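Local structure of transcriptional repressor of the blcABC operon (Agrobacterium tumefaciens, 3MQ0) at residues N138-P142 with S239-E244; A224-Y228 with L264-Y270. The protein represses transcription of the blcABC operon, probably by binding DNA through a helix-turn-helix domain, and is regulated through its oligomerization. One frame throughout, in Å; residues are numbered along the deposited sequence.

Interaction 1: N138-P142 with S239-E244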
# COMPACT_ATOMS: atom_id res chain seq x y z
N ASN B 138 12.86 -30.44 -1.91
CA ASN B 138 12.88 -31.88 -1.62
C ASN B 138 13.87 -32.28 -0.54
O ASN B 138 14.79 -31.53 -0.23
CB ASN B 138 13.16 -32.67 -2.90
CG ASN B 138 11.98 -32.68 -3.83
OD1 ASN B 138 12.02 -32.11 -4.91
ND2 ASN B 138 10.89 -33.31 -3.39
N SER B 139 13.68 -33.47 0.01
CA SER B 139 14.57 -34.00 1.05
C SER B 139 14.73 -35.50 0.93
O SER B 139 14.29 -36.11 -0.06
CB SER B 139 14.00 -33.71 2.44
OG SER B 139 12.94 -34.61 2.72
N ALA B 140 15.36 -36.10 1.94
CA ALA B 140 15.59 -37.55 2.00
C ALA B 140 14.38 -38.34 2.51
O ALA B 140 14.40 -39.57 2.53
CB ALA B 140 16.82 -37.86 2.85
N GLN B 141 13.34 -37.64 2.93
CA GLN B 141 12.12 -38.30 3.36
C GLN B 141 11.57 -39.14 2.20
O GLN B 141 11.38 -38.62 1.10
CB GLN B 141 11.10 -37.27 3.82
CG GLN B 141 10.25 -37.69 5.00
CD GLN B 141 11.00 -37.71 6.32
OE1 GLN B 141 11.85 -36.85 6.59
NE2 GLN B 141 10.68 -38.68 7.16
N PRO B 142 11.34 -40.44 2.43
CA PRO B 142 10.75 -41.27 1.38
C PRO B 142 9.45 -40.66 0.85
O PRO B 142 8.61 -41.37 0.29
CB PRO B 142 10.46 -42.60 2.09
CG PRO B 142 11.47 -42.65 3.20
CD PRO B 142 11.66 -41.22 3.64
N SER B 239 6.75 -32.23 5.28
CA SER B 239 6.29 -33.59 5.18
C SER B 239 7.33 -34.57 5.71
O SER B 239 8.46 -34.41 5.46
CB SER B 239 6.05 -33.94 3.72
OG SER B 239 5.01 -33.17 3.22
N LEU B 240 6.88 -35.58 6.42
CA LEU B 240 7.79 -36.60 6.93
C LEU B 240 7.06 -37.92 7.08
O LEU B 240 5.83 -37.98 6.92
CB LEU B 240 8.38 -36.17 8.28
CG LEU B 240 7.38 -35.77 9.36
CD1 LEU B 240 7.92 -36.10 10.73
CD2 LEU B 240 7.07 -34.27 9.25
N ILE B 241 7.80 -38.97 7.38
CA ILE B 241 7.21 -40.27 7.64
C ILE B 241 6.56 -40.27 9.03
O ILE B 241 7.22 -40.02 10.04
CB ILE B 241 8.26 -41.39 7.57
CG1 ILE B 241 8.85 -41.44 6.16
CG2 ILE B 241 7.66 -42.72 7.97
CD1 ILE B 241 7.82 -41.73 5.08
N ARG B 242 5.26 -40.56 9.07
CA ARG B 242 4.48 -40.50 10.31
C ARG B 242 5.03 -41.40 11.42
O ARG B 242 5.20 -40.97 12.55
CB ARG B 242 3.02 -40.87 10.03
CG ARG B 242 2.32 -41.63 11.16
CD ARG B 242 1.68 -40.70 12.20
NE ARG B 242 2.58 -40.33 13.29
CZ ARG B 242 2.19 -39.75 14.42
NH1 ARG B 242 0.91 -39.46 14.61
NH2 ARG B 242 3.08 -39.45 15.36
N SER B 243 5.33 -42.65 11.07
CA SER B 243 5.79 -43.63 12.05
C SER B 243 7.12 -43.22 12.68
O SER B 243 7.64 -43.91 13.56
CB SER B 243 5.94 -44.99 11.38
OG SER B 243 6.86 -44.92 10.30
N GLU B 244 7.65 -42.09 12.25
CA GLU B 244 8.99 -41.67 12.64
C GLU B 244 8.98 -40.46 13.58
O GLU B 244 10.04 -39.91 13.92
CB GLU B 244 9.81 -41.38 11.38
CG GLU B 244 11.25 -40.95 11.60
CD GLU B 244 12.07 -41.05 10.33
OE1 GLU B 244 12.20 -42.17 9.80
OE2 GLU B 244 12.58 -40.01 9.85
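Gln141 is the residue by which the loop 138-142 leans on the end of strand 232-241. Its CA-to-CB bond points toward the strand, its CA lies 5.9 Å from that of Leu240, and its side chain reaches the strand backbone, with Gln141 CG 3.3 Å from Leu240 CA and 3.8 Å from Ser239 O. That carbonyl is buried here without a polar partner in the model. The amide end of the glutamine reaches the peptide of Ile241, where the modelled Gln141 NE2 stands 2.9 Å from Ile241 N; since the amide is probably turned over in the model, the roles of its two end atoms stay open. The Ile241 side chain touches the tip of the same amide, with Ile241 CG1 3.5 Å from the modelled Gln141 NE2, and also receives the next loop residue, Pro142 CD packing against Ile241 CG1 at 3.8 Å in a small apolar touch near the surface. Beyond Ile241 the chain leaves the strand in a short 3-10 turn, 242-244.

The glutamine is presented by an ST turn: Ser139 OG accepts a hydrogen bond from Gln141 N at 3.1 Å and is itself hydrogen-bonded to Thr120 OG1. Thr120 also pairs through its backbone with Ser239, so loop and strand are both moored to the start of strand 120-127, which lies between strands 130-137 and 232-241. The arrangement is thus a loop leaving one strand and crossing the end of its neighbour to rest on the next, at one end of the antiparallel sheet of the GAF-like C-terminal domain of the IclR family.

Interaction 2: A224-Y228 with L264-Y270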
# COMPACT_ATOMS: atom_id res chain seq x y z
N ALA B 224 0.65 -20.72 8.09
CA ALA B 224 0.18 -19.71 7.16
C ALA B 224 1.24 -18.64 6.89
O ALA B 224 1.94 -18.20 7.79
CB ALA B 224 -1.08 -19.04 7.70
N ILE B 225 1.31 -18.22 5.64
CA ILE B 225 2.15 -17.09 5.23
C ILE B 225 1.20 -15.94 4.95
O ILE B 225 0.20 -16.11 4.24
CB ILE B 225 2.93 -17.42 3.94
CG1 ILE B 225 3.78 -18.70 4.10
CG2 ILE B 225 3.78 -16.22 3.48
CD1 ILE B 225 4.72 -18.67 5.26
N ARG B 226 1.49 -14.77 5.50
CA ARG B 226 0.62 -13.63 5.30
C ARG B 226 1.30 -12.53 4.50
O ARG B 226 2.52 -12.36 4.60
CB ARG B 226 0.13 -13.10 6.64
CG ARG B 226 -0.76 -14.12 7.34
CD ARG B 226 -1.19 -13.71 8.73
NE ARG B 226 -1.82 -14.86 9.39
CZ ARG B 226 -3.07 -15.25 9.18
NH1 ARG B 226 -3.85 -14.57 8.34
NH2 ARG B 226 -3.56 -16.31 9.81
N ASP B 227 0.51 -11.81 3.71
CA ASP B 227 1.03 -10.72 2.87
C ASP B 227 0.91 -9.40 3.60
O ASP B 227 0.43 -9.35 4.74
CB ASP B 227 0.28 -10.66 1.53
CG ASP B 227 -1.23 -10.45 1.69
OD1 ASP B 227 -1.66 -9.68 2.58
OD2 ASP B 227 -1.99 -11.07 0.92
N TYR B 228 1.35 -8.32 2.96
CA TYR B 228 1.39 -7.04 3.63
C TYR B 228 0.03 -6.69 4.22
O TYR B 228 -0.06 -6.07 5.28
CB TYR B 228 1.88 -5.94 2.68
CG TYR B 228 0.94 -5.63 1.55
CD1 TYR B 228 0.11 -4.51 1.60
CD2 TYR B 228 0.87 -6.45 0.43
CE1 TYR B 228 -0.76 -4.21 0.57
CE2 TYR B 228 0.00 -6.16 -0.61
CZ TYR B 228 -0.81 -5.04 -0.54
OH TYR B 228 -1.67 -4.76 -1.57
N LEU B 264 8.83 -15.49 7.40
CA LEU B 264 8.66 -15.37 5.96
C LEU B 264 7.64 -14.27 5.61
O LEU B 264 7.86 -13.49 4.68
CB LEU B 264 8.22 -16.71 5.36
CG LEU B 264 8.28 -16.91 3.85
CD1 LEU B 264 9.63 -16.51 3.30
CD2 LEU B 264 7.98 -18.37 3.52
N SER B 265 6.52 -14.23 6.34
CA SER B 265 5.49 -13.20 6.15
C SER B 265 6.06 -11.79 6.30
O SER B 265 5.73 -10.88 5.53
CB SER B 265 4.36 -13.40 7.17
OG SER B 265 3.74 -14.67 6.95
N GLU B 266 6.91 -11.61 7.30
CA GLU B 266 7.56 -10.32 7.52
C GLU B 266 8.37 -9.89 6.29
O GLU B 266 8.38 -8.73 5.90
CB GLU B 266 8.45 -10.37 8.75
CG GLU B 266 8.94 -9.01 9.19
CD GLU B 266 9.66 -9.05 10.52
OE1 GLU B 266 10.82 -9.53 10.55
OE2 GLU B 266 9.08 -8.60 11.53
N LYS B 267 9.02 -10.85 5.65
CA LYS B 267 9.77 -10.54 4.44
C LYS B 267 8.86 -10.09 3.32
O LYS B 267 9.32 -9.44 2.39
CB LYS B 267 10.59 -11.76 4.01
CG LYS B 267 11.71 -12.09 4.97
CD LYS B 267 12.53 -13.29 4.48
CE LYS B 267 13.74 -13.51 5.38
NZ LYS B 267 14.42 -14.80 5.06
N LEU B 268 7.57 -10.42 3.41
CA LEU B 268 6.62 -10.08 2.36
C LEU B 268 5.80 -8.84 2.69
O LEU B 268 4.89 -8.47 1.94
CB LEU B 268 5.69 -11.27 2.08
CG LEU B 268 6.37 -12.57 1.68
CD1 LEU B 268 5.33 -13.68 1.51
CD2 LEU B 268 7.16 -12.38 0.39
N GLY B 269 6.10 -8.22 3.82
CA GLY B 269 5.46 -6.97 4.19
C GLY B 269 4.50 -7.06 5.36
O GLY B 269 4.03 -6.03 5.84
N TYR B 270 4.21 -8.27 5.83
CA TYR B 270 3.33 -8.44 6.98
C TYR B 270 3.94 -7.83 8.25
O TYR B 270 5.12 -8.04 8.54
CB TYR B 270 3.03 -9.92 7.20
CG TYR B 270 2.14 -10.20 8.40
CD1 TYR B 270 0.84 -9.71 8.44
CD2 TYR B 270 2.60 -10.95 9.47
CE1 TYR B 270 0.02 -9.97 9.53
CE2 TYR B 270 1.79 -11.21 10.56
CZ TYR B 270 0.50 -10.72 10.58
OH TYR B 270 -0.31 -10.97 11.67
O HOH W 1 2.31 -15.99 9.09
O HOH W 2 2.78 -8.91 0.39
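The end of strand 218-226 and the loop after it run past the last turn of helix 247-267 and the residues that follow it; the CA atoms of Arg226 and Ser265 are 5.0 Å apart, those of Tyr228 and Gly269 4.1 Å. The helix finishes in a Schellman motif: Tyr270 N bonds to Ser265 O at 3.0 Å and Gly269 N to Glu266 O at 3.1 Å, with Gly269 at positive phi. That backbone conformation by itself calls for glycine, and a CB there would also collide with Tyr228 CB. Tyr228 CA makes a CA-H...O contact to Gly269 O (3.6 Å), while one water joins Tyr228 N to Leu268 O.

Ser265 pins the strand to the helix. Its OG accepts a nearly straight hydrogen bond from Arg226 N (2.7 Å, 174°), is hydrogen-bonded to Ala261 O one turn earlier, and shares a second water with Ala224 O. Apolar contacts flank this polar clasp, Ile225 CD1 meeting Leu264 CD2 at 3.7 Å and Ile225 CG2 meeting Leu268 CD1 at 3.6 Å. Past the helix end, the Tyr270 ring takes Arg226 CB over one face in a CH-pi contact, 4.1 Å from CB to the ring centroid.

The helix is thereby fixed against the antiparallel sheet of the GAF-like C-terminal domain, where Ile225 also packs on Ala234 and Ile236 of strand 232-241. Leu264 and Leu268 reach on to helix 102-110, touching Thr105, His109 and Ile102, and Tyr228 packs on Leu90 of the second subunit.

In the fold
Strands 218-226 and 232-241 are neighbours in one antiparallel sheet, and each contact uses the end of one of them; helix 247-267, the partner in interaction 2, follows strand 232-241. The sites do not touch, their centres being about 27 Å apart; the centre of interaction 1 lies about 24 Å from the chain centre, that of interaction 2 about 3 Å. Both are partly buried, interaction 2 the more so, with half of its touching residues buried. Interaction 1, at an outlying end of the sheet, rests largely on one glutamine side chain set against strand backbone. Interaction 2 buries about twice the area, combines a clear hydrogen bond, bridging waters and leucine-isoleucine packing, and alone touches the second subunit.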